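Local coordinates for flavodoxin, WrbA-like protein (Agrobacterium tumefaciens, PDB 3D7N) that is a WrbA-like flavoprotein of the flavodoxin family that probably binds FMN and transfers electrons from NAD(P)H to quinones, at residues A[11-16]-A[33-38]; A[21-26]-A[97-102]; A[91-96]-A[182-187]; A[71-76]-A[112-117]; A[106-111]-A[151-156]. All blocks are in the same frame, centred on the assembly; numbering follows the deposited sequence.

Contact 1. Residues A[11-16]-A[33-38]; sequences VVYHSG and ATLHAI
The ring of Tyr13 carries Ala37 on one face: Ala37 CA stands 4.2 Å from the ring centroid, displaced toward the rim, while Ala37 CB reaches the hydroxyl end, 3.6 Å from Tyr13 OH. Leu35 CD2 approaches the same ring obliquely, and Ser15 OG lies in plane at its edge. The second flat group, the imidazole of His14, meets the 33-38 segment edge-on, with Ile38 O 3.6 Å from His14 CD2. Tyr13 CG lies between the backbone N and the carbonyl carbon (chi1 70°); the ring beyond it touches both Leu35 and Ala37. The backbones beneath are parallel neighbours, paired Val11 to Leu35, Val12 to His36 and Tyr13 to Ala37. Four bonds zip them: Val11 N to Thr34 O, His36 N to Val11 O at 2.7 Å, Tyr13 N to His36 O, and Ile38 N to Tyr13 O. These are the two strands of the beta-alpha-beta crossover that opens the flavodoxin-like fold, with helix 19-31 as the connection. In flavodoxins the loop after the first strand receives the FMN phosphate, and Ser15 and Gly16 occupy the start of that loop here. The face with Val11, Tyr13 and Leu35 is covered by helix 19-31, where Ala24 touches both Tyr13 and Leu35; on it, the side chains of Val11 and Leu35 lie alongside one another, CG1 to CD2 3.7 Å. On the other face sits Val12, backed by Phe76 of helix 71-79. Ile38 turns its side chain back toward the first segment, CD1 lying 3.8 Å from Tyr13 C.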
# COMPACT_ATOMS: atom_id res chain seq x y z
N VAL A 11 15.39 9.61 17.53
CA VAL A 11 15.52 9.00 16.21
C VAL A 11 16.06 7.57 16.43
O VAL A 11 17.18 7.39 17.00
CB VAL A 11 16.42 9.82 15.29
CG1 VAL A 11 16.74 9.04 14.04
CG2 VAL A 11 15.79 11.17 14.99
N VAL A 12 15.25 6.57 16.04
CA VAL A 12 15.61 5.14 16.16
C VAL A 12 15.68 4.62 14.73
O VAL A 12 14.73 4.76 13.94
CB VAL A 12 14.58 4.33 17.03
CG1 VAL A 12 13.15 4.35 16.41
CG2 VAL A 12 15.08 2.90 17.27
N TYR A 13 16.84 4.08 14.34
CA TYR A 13 17.08 3.81 12.92
C TYR A 13 17.98 2.61 12.71
O TYR A 13 18.82 2.26 13.55
CB TYR A 13 17.77 5.04 12.27
CG TYR A 13 19.20 5.23 12.74
CD1 TYR A 13 20.28 4.77 11.99
CD2 TYR A 13 19.47 5.81 13.99
CE1 TYR A 13 21.61 4.87 12.47
CE2 TYR A 13 20.81 5.94 14.46
CZ TYR A 13 21.86 5.47 13.69
OH TYR A 13 23.16 5.58 14.14
N HIS A 14 17.84 2.02 11.53
CA HIS A 14 18.81 1.04 11.05
C HIS A 14 19.52 1.61 9.82
O HIS A 14 18.87 2.23 8.98
CB HIS A 14 18.12 -0.31 10.74
CG HIS A 14 19.03 -1.29 10.09
ND1 HIS A 14 18.94 -1.61 8.75
CD2 HIS A 14 20.11 -1.96 10.56
CE1 HIS A 14 19.91 -2.45 8.44
NE2 HIS A 14 20.64 -2.67 9.52
N SER A 15 20.85 1.45 9.75
CA SER A 15 21.58 1.64 8.50
C SER A 15 22.35 0.42 8.07
O SER A 15 23.27 -0.05 8.74
CB SER A 15 22.54 2.82 8.55
OG SER A 15 23.03 2.92 9.84
N GLY A 16 21.93 -0.08 6.91
CA GLY A 16 22.77 -0.97 6.13
C GLY A 16 23.48 -0.07 5.14
O GLY A 16 22.82 0.55 4.27
N ALA A 33 17.35 15.74 18.42
CA ALA A 33 16.96 14.44 18.96
C ALA A 33 18.17 13.69 19.46
O ALA A 33 19.30 14.03 19.13
CB ALA A 33 16.31 13.63 17.88
N THR A 34 17.94 12.66 20.27
CA THR A 34 18.97 11.67 20.52
C THR A 34 18.81 10.56 19.47
O THR A 34 17.72 10.36 18.88
CB THR A 34 18.96 11.16 21.98
OG1 THR A 34 17.68 10.61 22.29
CG2 THR A 34 19.24 12.28 22.93
N LEU A 35 19.92 9.89 19.18
CA LEU A 35 20.01 8.90 18.15
C LEU A 35 20.17 7.54 18.80
O LEU A 35 20.95 7.38 19.77
CB LEU A 35 21.23 9.15 17.27
CG LEU A 35 21.11 10.16 16.13
CD1 LEU A 35 22.52 10.52 15.67
CD2 LEU A 35 20.31 9.56 15.05
N HIS A 36 19.44 6.56 18.27
CA HIS A 36 19.56 5.19 18.74
C HIS A 36 19.54 4.23 17.57
O HIS A 36 18.65 4.28 16.75
CB HIS A 36 18.44 4.87 19.74
CG HIS A 36 18.70 5.45 21.10
ND1 HIS A 36 19.54 4.85 22.01
CD2 HIS A 36 18.25 6.58 21.68
CE1 HIS A 36 19.58 5.58 23.11
NE2 HIS A 36 18.81 6.64 22.93
N ALA A 37 20.55 3.36 17.50
CA ALA A 37 20.81 2.57 16.31
C ALA A 37 20.36 1.16 16.56
O ALA A 37 20.80 0.58 17.54
CB ALA A 37 22.30 2.60 15.98
N ILE A 38 19.49 0.62 15.71
CA ILE A 38 19.22 -0.83 15.66
C ILE A 38 20.45 -1.44 15.02
O ILE A 38 20.88 -0.99 13.96
CB ILE A 38 18.01 -1.14 14.76
CG1 ILE A 38 16.75 -0.45 15.30
CG2 ILE A 38 17.82 -2.65 14.54
CD1 ILE A 38 15.70 -0.05 14.22

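Contact 2. Residues A[21-26]-A[97-102]; sequences HRMAEA and FTNSAS
Met23, a selenomethionine, and Phe97 lie antiparallel, each side chain passing the other, and the selenium comes down on strand 93-100, where Met23 SE lies 3.2 Å from Thr98 O and 3.7 Å from Asn99 CB. A bend at chi3 (141°) brings Met23 CE to 3.8 Å from Phe97 CB. SE is also beside the Phe97 ring, a Met-aromatic contact with an oblique approach, 5.2 Å from SE to the centroid. One residue further along the helix, Ala24 takes the far end of that ring: Phe97 CZ lies 3.6 Å from Ala24 CA and 3.7 Å from Ala24 CB. Behind this first shell, Val27 of the same helix and Val11 of strand 9-13 also touch Phe97, while Pro152 and Met165 back Met23. Phe97 is bonded through its backbone to Phe60 and Thr62 of strand 57-65, and Thr98 points its hydroxyl elsewhere, to Thr62 O and Thr64 OG1. The two segments therefore probably meet mainly by dispersion, with the polarisable selenium near the Thr98 carbonyl oxygen.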
# COMPACT_ATOMS: atom_id res chain seq x y z
N HIS A 21 22.13 6.27 8.06
CA HIS A 21 22.80 6.88 9.23
C HIS A 21 22.99 8.39 9.06
O HIS A 21 22.77 9.16 10.00
CB HIS A 21 24.16 6.23 9.51
CG HIS A 21 24.92 6.87 10.64
ND1 HIS A 21 24.48 6.86 11.94
CD2 HIS A 21 26.11 7.53 10.66
CE1 HIS A 21 25.36 7.47 12.72
NE2 HIS A 21 26.35 7.89 11.96
N ARG A 22 23.40 8.81 7.88
CA ARG A 22 23.58 10.24 7.60
C ARG A 22 22.25 10.99 7.62
O ARG A 22 22.14 12.09 8.15
CB ARG A 22 24.29 10.42 6.24
CG ARG A 22 24.85 11.79 6.00
CD ARG A 22 25.99 12.12 6.95
NE ARG A 22 26.25 13.56 7.00
CZ ARG A 22 25.52 14.46 7.67
NH1 ARG A 22 24.44 14.12 8.37
NH2 ARG A 22 25.87 15.74 7.62
N MSE A 23 21.23 10.37 7.06
CA MSE A 23 19.89 10.96 7.07
C MSE A 23 19.31 11.07 8.49
O MSE A 23 18.59 12.00 8.81
CB MSE A 23 18.98 10.13 6.17
CG MSE A 23 18.26 10.93 5.10
SE MSE A 23 16.80 9.72 4.42
CE MSE A 23 15.34 11.10 4.20
N ALA A 24 19.64 10.10 9.34
CA ALA A 24 19.22 10.12 10.72
C ALA A 24 19.91 11.25 11.47
O ALA A 24 19.25 11.96 12.24
CB ALA A 24 19.51 8.78 11.38
N GLU A 25 21.23 11.43 11.28
CA GLU A 25 21.94 12.56 11.86
C GLU A 25 21.28 13.88 11.47
O GLU A 25 21.07 14.75 12.29
CB GLU A 25 23.44 12.53 11.48
CG GLU A 25 24.22 11.39 12.18
CD GLU A 25 25.58 11.06 11.56
OE1 GLU A 25 25.74 11.02 10.32
OE2 GLU A 25 26.52 10.81 12.33
N ALA A 26 20.92 14.01 10.20
CA ALA A 26 20.22 15.20 9.71
C ALA A 26 18.86 15.45 10.40
O ALA A 26 18.55 16.59 10.82
CB ALA A 26 20.07 15.10 8.18
N PHE A 97 11.60 8.17 7.99
CA PHE A 97 12.34 8.43 6.79
C PHE A 97 12.96 7.19 6.21
O PHE A 97 13.15 6.20 6.88
CB PHE A 97 13.42 9.49 7.06
CG PHE A 97 14.35 9.15 8.19
CD1 PHE A 97 15.58 8.59 7.94
CD2 PHE A 97 13.98 9.41 9.50
CE1 PHE A 97 16.41 8.26 9.00
CE2 PHE A 97 14.79 9.07 10.53
CZ PHE A 97 16.02 8.50 10.28
N THR A 98 13.30 7.28 4.94
CA THR A 98 13.92 6.18 4.24
C THR A 98 14.82 6.70 3.14
O THR A 98 14.77 7.85 2.76
CB THR A 98 12.86 5.14 3.70
OG1 THR A 98 13.53 3.89 3.41
CG2 THR A 98 12.08 5.65 2.44
N ASN A 99 15.66 5.82 2.62
CA ASN A 99 16.59 6.17 1.56
C ASN A 99 17.11 4.95 0.81
O ASN A 99 17.55 3.98 1.43
CB ASN A 99 17.76 6.98 2.12
CG ASN A 99 18.74 6.13 2.90
OD1 ASN A 99 19.79 5.74 2.39
ND2 ASN A 99 18.40 5.85 4.15
N SER A 100 17.04 4.92 -0.49
CA SER A 100 17.60 3.76 -1.16
C SER A 100 18.42 4.19 -2.34
O SER A 100 18.60 5.35 -2.60
CB SER A 100 16.51 2.80 -1.60
OG SER A 100 15.99 3.18 -2.84
N ALA A 101 18.90 3.21 -3.08
CA ALA A 101 19.72 3.45 -4.22
C ALA A 101 18.92 3.64 -5.49
O ALA A 101 19.50 3.79 -6.54
CB ALA A 101 20.65 2.31 -4.39
N SER A 102 17.60 3.65 -5.41
CA SER A 102 16.82 3.68 -6.64
C SER A 102 15.51 4.44 -6.60
O SER A 102 15.44 5.56 -6.13
CB SER A 102 16.55 2.25 -7.09
OG SER A 102 17.34 1.35 -6.34

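Contact 3. Residues A[91-96]-A[182-187]; sequences DKVFGG and NVARQH
Val93 meets Val183 and Ala184 where the last helix of the chain, 167-186, lies against strand 93-100 of the sheet in this flavodoxin-like alpha/beta sandwich. The tight part is small and mostly apolar. Val93 CG2, anti to the carbonyl carbon and beside the backbone N, pushes into the final turn of the helix, 3.8 Å from Ala184 CA and 4.0 Å from Val183 CG1. The two valines cross obliquely, and the other branch, Val93 CG1, is also near Val183 CG1 at 4.1 Å. Ala184 adds its methyl, with Val93 CB 4.2 Å from Ala184 CB. Val126 of strand 124-126 lies against both valines, and Ala57 of strand 57-65 against Val93 and Ala184, so this patch belongs to the hydrophobic layer between sheet and helix. Toward Asp91 the packing opens out. There the strand has not yet begun, and the nearest approach is Asp91 O at the edge of the His187 ring, 4.4 Å from CE1. The carboxylate of Asp91, an exposed residue, turns to another chain, its OD1 forming a salt bridge with Arg179 of the second subunit. Val183 and His187 of that subunit also pack against His187 and Val183 here, which places this end of the helix at the subunit interface. His187 ND1 is buried without a polar partner in the model, and its neighbour across the contact is a methyl, Val93 CG2, 4.2 Å away.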
# COMPACT_ATOMS: atom_id res chain seq x y z
N ASP A 91 -0.50 7.86 21.74
CA ASP A 91 -0.54 9.32 21.67
C ASP A 91 0.79 10.04 21.50
O ASP A 91 0.82 11.27 21.49
CB ASP A 91 -1.32 9.90 22.84
CG ASP A 91 -2.72 9.39 22.89
OD1 ASP A 91 -3.20 8.99 21.82
OD2 ASP A 91 -3.33 9.35 23.97
N LYS A 92 1.87 9.31 21.31
CA LYS A 92 3.14 9.92 20.96
C LYS A 92 3.09 10.43 19.52
O LYS A 92 2.30 9.95 18.70
CB LYS A 92 4.29 8.90 21.17
CG LYS A 92 4.55 8.51 22.65
CD LYS A 92 5.89 7.79 22.81
CE LYS A 92 6.14 7.18 24.21
NZ LYS A 92 6.27 8.16 25.29
N VAL A 93 3.96 11.38 19.22
CA VAL A 93 4.08 11.93 17.86
C VAL A 93 5.13 11.09 17.13
O VAL A 93 6.19 10.84 17.68
CB VAL A 93 4.53 13.41 17.90
CG1 VAL A 93 4.88 13.92 16.51
CG2 VAL A 93 3.43 14.31 18.61
N PHE A 94 4.80 10.60 15.93
CA PHE A 94 5.68 9.79 15.10
C PHE A 94 5.98 10.49 13.75
O PHE A 94 5.16 11.29 13.23
CB PHE A 94 5.03 8.42 14.82
CG PHE A 94 5.00 7.48 15.98
CD1 PHE A 94 5.97 6.48 16.12
CD2 PHE A 94 4.01 7.58 16.94
CE1 PHE A 94 5.95 5.61 17.24
CE2 PHE A 94 3.98 6.70 18.04
CZ PHE A 94 4.95 5.75 18.20
N GLY A 95 7.17 10.21 13.22
CA GLY A 95 7.53 10.47 11.84
C GLY A 95 8.47 9.36 11.32
O GLY A 95 8.78 8.41 12.04
N GLY A 96 8.90 9.45 10.06
CA GLY A 96 9.77 8.43 9.50
C GLY A 96 10.63 8.98 8.39
O GLY A 96 10.42 10.09 7.91
N ASN A 182 8.54 20.13 16.57
CA ASN A 182 7.59 21.18 16.78
C ASN A 182 6.23 20.68 17.14
O ASN A 182 5.60 21.21 18.01
CB ASN A 182 7.50 22.06 15.56
CG ASN A 182 6.97 23.43 15.89
OD1 ASN A 182 5.93 23.84 15.39
ND2 ASN A 182 7.68 24.15 16.74
N VAL A 183 5.77 19.64 16.47
CA VAL A 183 4.48 19.09 16.78
C VAL A 183 4.53 18.44 18.13
O VAL A 183 3.59 18.49 18.86
CB VAL A 183 4.06 18.06 15.76
CG1 VAL A 183 2.78 17.45 16.15
CG2 VAL A 183 3.93 18.69 14.46
N ALA A 184 5.64 17.83 18.46
CA ALA A 184 5.77 17.12 19.70
C ALA A 184 5.72 18.07 20.88
O ALA A 184 5.28 17.72 21.93
CB ALA A 184 7.02 16.33 19.71
N ARG A 185 6.21 19.28 20.69
CA ARG A 185 6.12 20.32 21.70
C ARG A 185 4.69 20.75 21.94
O ARG A 185 4.24 20.88 23.07
CB ARG A 185 6.96 21.54 21.32
CG ARG A 185 8.37 21.52 21.88
CD ARG A 185 9.07 22.85 21.69
NE ARG A 185 9.44 23.06 20.29
CZ ARG A 185 10.49 22.50 19.68
NH1 ARG A 185 11.32 21.67 20.32
NH2 ARG A 185 10.71 22.77 18.40
N GLN A 186 3.96 20.95 20.85
CA GLN A 186 2.60 21.44 20.92
C GLN A 186 1.65 20.42 21.52
O GLN A 186 0.55 20.73 21.93
CB GLN A 186 2.12 21.80 19.52
CG GLN A 186 0.89 22.67 19.54
CD GLN A 186 0.49 23.12 18.15
OE1 GLN A 186 1.05 22.62 17.13
NE2 GLN A 186 -0.48 24.05 18.08
N HIS A 187 2.11 19.19 21.59
CA HIS A 187 1.22 18.07 21.60
C HIS A 187 1.85 16.97 22.46
O HIS A 187 2.03 15.83 22.01
CB HIS A 187 1.02 17.63 20.14
CG HIS A 187 -0.13 16.72 19.96
ND1 HIS A 187 -0.13 15.43 20.46
CD2 HIS A 187 -1.35 16.91 19.40
CE1 HIS A 187 -1.29 14.86 20.21
NE2 HIS A 187 -2.05 15.73 19.57

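Contact 4. Residues A[71-76]-A[112-117]; sequences WQFKKF and QYLVLL
Phe73 and Lys74 pack on Tyr113, Leu114 and Leu117 in a side-chain contact between two nearly parallel helices, 71-79 and 104-120, both of which touch Phe60 of strand 57-65. The axes of the two segments run 10° apart in direction and come no closer than 12.4 Å, so long side chains must span the gap. Phe73, with CG anti to the backbone N (chi1 -172°), reaches across ring-tip first. Its CE2 lies 3.4 Å from Leu114 CD1, which comes in obliquely, and 3.8 Å from Leu117 CD2, where the two side chains meet tip to tip. Phe73 and Tyr113 meet edge to edge, CE2 being 4.1 Å from Tyr113 CE1 near the plane of both rings, while Phe76 CD2, from the same helix, lies over one face of Phe73, displaced toward the rim. Lys74 crosses Tyr113 at about a right angle, and its bent chain (chi2 57°) lays CD 3.4 Å from Tyr113 OH, with CE 3.4 Å from the same oxygen. The polar ends of this pair are bound by partners outside the two segments: Tyr113 OH bonds to Met66 O of the third subunit, and Lys74 NZ pairs with Asp78 of its own helix and with Tyr65 O and Pro69 O of the third subunit. Lys74 thus serves two chemistries, its methylenes lying against the phenol end of Tyr113 while its ammonium, probably stabilised by Asp78 and two carbonyls, ties the helix pair into the tetramer.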
# COMPACT_ATOMS: atom_id res chain seq x y z
N TRP A 71 15.09 -6.00 6.98
CA TRP A 71 14.72 -6.98 7.95
C TRP A 71 15.09 -6.58 9.37
O TRP A 71 14.37 -6.88 10.30
CB TRP A 71 15.26 -8.36 7.62
CG TRP A 71 16.74 -8.60 7.84
CD1 TRP A 71 17.72 -8.57 6.89
CD2 TRP A 71 17.37 -8.95 9.07
NE1 TRP A 71 18.92 -8.88 7.45
CE2 TRP A 71 18.75 -9.11 8.79
CE3 TRP A 71 16.92 -9.15 10.39
CZ2 TRP A 71 19.68 -9.47 9.79
CZ3 TRP A 71 17.84 -9.47 11.37
CH2 TRP A 71 19.21 -9.65 11.06
N GLN A 72 16.21 -5.88 9.53
CA GLN A 72 16.66 -5.42 10.82
C GLN A 72 15.67 -4.43 11.40
O GLN A 72 15.33 -4.51 12.55
CB GLN A 72 18.05 -4.79 10.72
CG GLN A 72 19.21 -5.77 10.49
CD GLN A 72 19.60 -5.88 9.01
OE1 GLN A 72 18.81 -5.61 8.11
NE2 GLN A 72 20.81 -6.32 8.78
N PHE A 73 15.20 -3.46 10.60
CA PHE A 73 14.11 -2.59 11.08
C PHE A 73 12.84 -3.34 11.48
O PHE A 73 12.27 -3.06 12.52
CB PHE A 73 13.75 -1.46 10.13
CG PHE A 73 12.78 -0.48 10.74
CD1 PHE A 73 13.23 0.54 11.51
CD2 PHE A 73 11.43 -0.66 10.62
CE1 PHE A 73 12.37 1.39 12.09
CE2 PHE A 73 10.56 0.20 11.22
CZ PHE A 73 11.04 1.22 11.94
N LYS A 74 12.40 -4.30 10.68
CA LYS A 74 11.15 -5.04 10.94
C LYS A 74 11.30 -5.90 12.21
O LYS A 74 10.42 -5.95 13.04
CB LYS A 74 10.75 -5.85 9.70
CG LYS A 74 9.43 -6.56 9.78
CD LYS A 74 8.27 -5.58 10.07
CE LYS A 74 6.91 -6.22 9.91
NZ LYS A 74 6.76 -7.49 10.72
N LYS A 75 12.46 -6.52 12.40
CA LYS A 75 12.76 -7.22 13.67
C LYS A 75 12.62 -6.31 14.90
O LYS A 75 12.18 -6.74 15.97
CB LYS A 75 14.18 -7.79 13.66
CG LYS A 75 14.53 -8.60 14.92
CD LYS A 75 15.71 -9.51 14.68
CE LYS A 75 15.92 -10.52 15.80
NZ LYS A 75 16.88 -10.04 16.81
N PHE A 76 13.04 -5.08 14.77
CA PHE A 76 12.82 -4.10 15.82
C PHE A 76 11.34 -3.76 15.96
O PHE A 76 10.84 -3.63 17.10
CB PHE A 76 13.62 -2.83 15.58
CG PHE A 76 12.99 -1.62 16.14
CD1 PHE A 76 13.17 -1.29 17.49
CD2 PHE A 76 12.19 -0.80 15.34
CE1 PHE A 76 12.54 -0.16 18.04
CE2 PHE A 76 11.57 0.34 15.87
CZ PHE A 76 11.72 0.65 17.23
N GLN A 112 4.89 4.02 4.11
CA GLN A 112 3.57 3.54 4.46
C GLN A 112 3.57 2.50 5.53
O GLN A 112 2.67 2.54 6.36
CB GLN A 112 2.83 3.03 3.24
CG GLN A 112 2.47 4.16 2.34
CD GLN A 112 1.29 3.88 1.47
OE1 GLN A 112 1.40 3.17 0.49
NE2 GLN A 112 0.12 4.49 1.82
N TYR A 113 4.60 1.63 5.60
CA TYR A 113 4.74 0.72 6.73
C TYR A 113 4.98 1.48 8.06
O TYR A 113 4.51 1.13 9.13
CB TYR A 113 5.86 -0.33 6.54
CG TYR A 113 6.02 -1.15 7.81
CD1 TYR A 113 7.08 -0.96 8.67
CD2 TYR A 113 5.03 -2.03 8.19
CE1 TYR A 113 7.18 -1.71 9.88
CE2 TYR A 113 5.11 -2.75 9.38
CZ TYR A 113 6.16 -2.56 10.22
OH TYR A 113 6.16 -3.26 11.38
N LEU A 114 5.76 2.51 7.98
CA LEU A 114 6.14 3.28 9.12
C LEU A 114 4.89 4.00 9.69
O LEU A 114 4.67 4.07 10.88
CB LEU A 114 7.21 4.24 8.62
CG LEU A 114 8.66 3.88 8.95
CD1 LEU A 114 9.03 2.41 9.16
CD2 LEU A 114 9.62 4.61 8.04
N VAL A 115 4.01 4.44 8.80
CA VAL A 115 2.75 4.98 9.22
C VAL A 115 1.86 3.93 9.93
O VAL A 115 1.25 4.22 10.97
CB VAL A 115 1.98 5.55 8.01
CG1 VAL A 115 0.55 5.92 8.45
CG2 VAL A 115 2.76 6.76 7.39
N LEU A 116 1.79 2.73 9.37
CA LEU A 116 1.07 1.62 9.99
C LEU A 116 1.62 1.27 11.38
O LEU A 116 0.85 1.02 12.28
CB LEU A 116 1.14 0.37 9.13
CG LEU A 116 0.40 0.38 7.80
CD1 LEU A 116 0.49 -1.02 7.12
CD2 LEU A 116 -1.07 0.76 7.99
N LEU A 117 2.93 1.28 11.54
CA LEU A 117 3.59 0.95 12.77
C LEU A 117 3.23 1.98 13.83
O LEU A 117 2.82 1.61 14.91
CB LEU A 117 5.10 0.90 12.55
CG LEU A 117 5.94 0.55 13.76
CD1 LEU A 117 5.39 -0.77 14.46
CD2 LEU A 117 7.42 0.52 13.29

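Contact 5. Residues A[106-111]-A[151-156]; sequences DKLNTL and APMAQS
Met153, a selenomethionine, is the bump: it wedges into the hollow on helix 104-120 between Lys107 and Leu111, side chains one helical turn apart. Its selenium rests against one wall, with SE 4.0 Å from Lys107 CB. A bend at chi3 (82°) carries CE round to the other wall, and there the fit is tight, Leu111 CD1 standing only 3.3 Å from Met153 CE, closer than carbons usually pack. The floor is the helix backbone, with Leu108 N 4.0 Å from CE. A second, shallower fit lies two residues back along the chain, where Ala151 CB nestles 3.9 Å from Leu111 CD2 and the other branch of that leucine, CD1, comes 3.6 Å from Ala151 O. Lys107 closes the opposite end. Its chain slants over Met153, putting CD 3.8 Å from Met153 CB, then bends at chi3 and chi4 to deliver NZ to Ala154 O at 3.3 Å, a weak hydrogen bond. The same ammonium is held by Ser100 OG and Ser102 O, so it links Ser100 at the end of strand 93-100 and Ser102 just beyond it to the short strand 153-155. Further out, Leu103 of the fourth subunit packs on Met153. Within the chain, Pro152 and Ala154 point away from helix 104-120, and both touch Met23 of helix 19-31; Tyr176 of helix 167-186 touches Ala151 and Pro152, so this short strand passes between helices on its two faces, next to strand 93-100.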
# COMPACT_ATOMS: atom_id res chain seq x y z
N ASP A 106 9.54 2.11 -4.58
CA ASP A 106 9.48 1.32 -3.40
C ASP A 106 9.58 2.05 -2.11
O ASP A 106 9.14 1.56 -1.11
CB ASP A 106 10.60 0.34 -3.45
CG ASP A 106 10.45 -0.63 -4.53
OD1 ASP A 106 11.49 -1.03 -5.05
OD2 ASP A 106 9.31 -1.01 -4.87
N LYS A 107 10.16 3.23 -2.11
CA LYS A 107 10.34 3.93 -0.88
C LYS A 107 9.03 4.32 -0.23
O LYS A 107 8.99 4.44 0.94
CB LYS A 107 11.22 5.14 -1.08
CG LYS A 107 12.66 4.81 -1.23
CD LYS A 107 13.50 6.03 -1.12
CE LYS A 107 13.64 6.71 -2.42
NZ LYS A 107 14.80 6.16 -3.09
N LEU A 108 8.00 4.55 -1.02
CA LEU A 108 6.68 4.90 -0.50
C LEU A 108 6.14 3.71 0.30
O LEU A 108 5.54 3.91 1.33
CB LEU A 108 5.69 5.28 -1.60
CG LEU A 108 4.31 5.72 -1.06
CD1 LEU A 108 4.49 6.94 -0.11
CD2 LEU A 108 3.29 6.02 -2.19
N ASN A 109 6.38 2.50 -0.17
CA ASN A 109 5.97 1.34 0.58
C ASN A 109 6.58 1.28 2.02
O ASN A 109 5.90 0.93 2.96
CB ASN A 109 6.31 0.06 -0.18
CG ASN A 109 5.66 -1.17 0.46
OD1 ASN A 109 4.44 -1.19 0.61
ND2 ASN A 109 6.47 -2.17 0.89
N THR A 110 7.85 1.57 2.13
CA THR A 110 8.57 1.63 3.40
C THR A 110 7.95 2.72 4.27
O THR A 110 7.57 2.44 5.34
CB THR A 110 10.06 1.88 3.17
OG1 THR A 110 10.55 0.77 2.43
CG2 THR A 110 10.86 1.97 4.50
N LEU A 111 7.67 3.89 3.70
CA LEU A 111 7.09 4.97 4.47
C LEU A 111 5.70 4.62 4.98
O LEU A 111 5.38 4.93 6.15
CB LEU A 111 7.10 6.28 3.68
CG LEU A 111 8.50 6.83 3.40
CD1 LEU A 111 8.45 8.12 2.56
CD2 LEU A 111 9.24 6.95 4.75
N ALA A 151 6.64 11.77 4.29
CA ALA A 151 7.84 11.74 5.09
C ALA A 151 9.01 11.87 4.08
O ALA A 151 8.80 11.69 2.90
CB ALA A 151 7.93 10.43 5.86
N PRO A 152 10.20 12.15 4.53
CA PRO A 152 11.29 12.31 3.60
C PRO A 152 11.75 11.00 3.03
O PRO A 152 11.83 10.02 3.71
CB PRO A 152 12.37 12.93 4.45
CG PRO A 152 11.89 12.93 5.76
CD PRO A 152 10.47 12.85 5.77
N MSE A 153 12.04 10.99 1.74
CA MSE A 153 12.70 9.88 1.10
C MSE A 153 13.84 10.44 0.28
O MSE A 153 13.82 11.58 -0.12
CB MSE A 153 11.74 9.08 0.25
CG MSE A 153 10.94 9.86 -0.70
SE MSE A 153 9.90 8.79 -1.87
CE MSE A 153 8.43 8.47 -0.75
N ALA A 154 14.86 9.64 0.08
CA ALA A 154 16.08 10.14 -0.52
C ALA A 154 16.82 9.11 -1.35
O ALA A 154 16.72 7.93 -1.15
CB ALA A 154 16.97 10.67 0.54
N GLN A 155 17.60 9.63 -2.28
CA GLN A 155 18.48 8.87 -3.19
C GLN A 155 19.81 8.48 -2.50
O GLN A 155 20.36 9.25 -1.69
CB GLN A 155 18.76 9.75 -4.42
CG GLN A 155 19.75 9.16 -5.47
CD GLN A 155 19.35 7.76 -5.94
OE1 GLN A 155 18.21 7.28 -5.67
NE2 GLN A 155 20.28 7.08 -6.64
N SER A 156 20.33 7.29 -2.84
CA SER A 156 21.69 6.84 -2.44
C SER A 156 22.47 6.28 -3.65
O SER A 156 23.14 7.00 -4.42
CB SER A 156 21.61 5.77 -1.35
OG SER A 156 20.94 6.23 -0.18

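All five contacts build one flavodoxin-like sandwich around a single sheet. Contact 1 comes first along the chain, pairing strands 9-13 and 34-37. Contact 2 crosses it in sequence, setting the intervening helix 19-31 on strand 93-100, with centres 11 Å apart. Strand 93-100 serves both contacts 2 and 3, whose centres lie 20 Å apart on opposite sides of the chain's centre. Contacts 4 and 5 divide helix 104-120 between them, with centres 13 Å apart, and contact 5 is nested in the long loop that contact 3 closes. Ser100 N and Ala154 O join contacts 2 and 5. Contacts 3, 4 and 5 also touch other subunits, linking the fold to the tetramer.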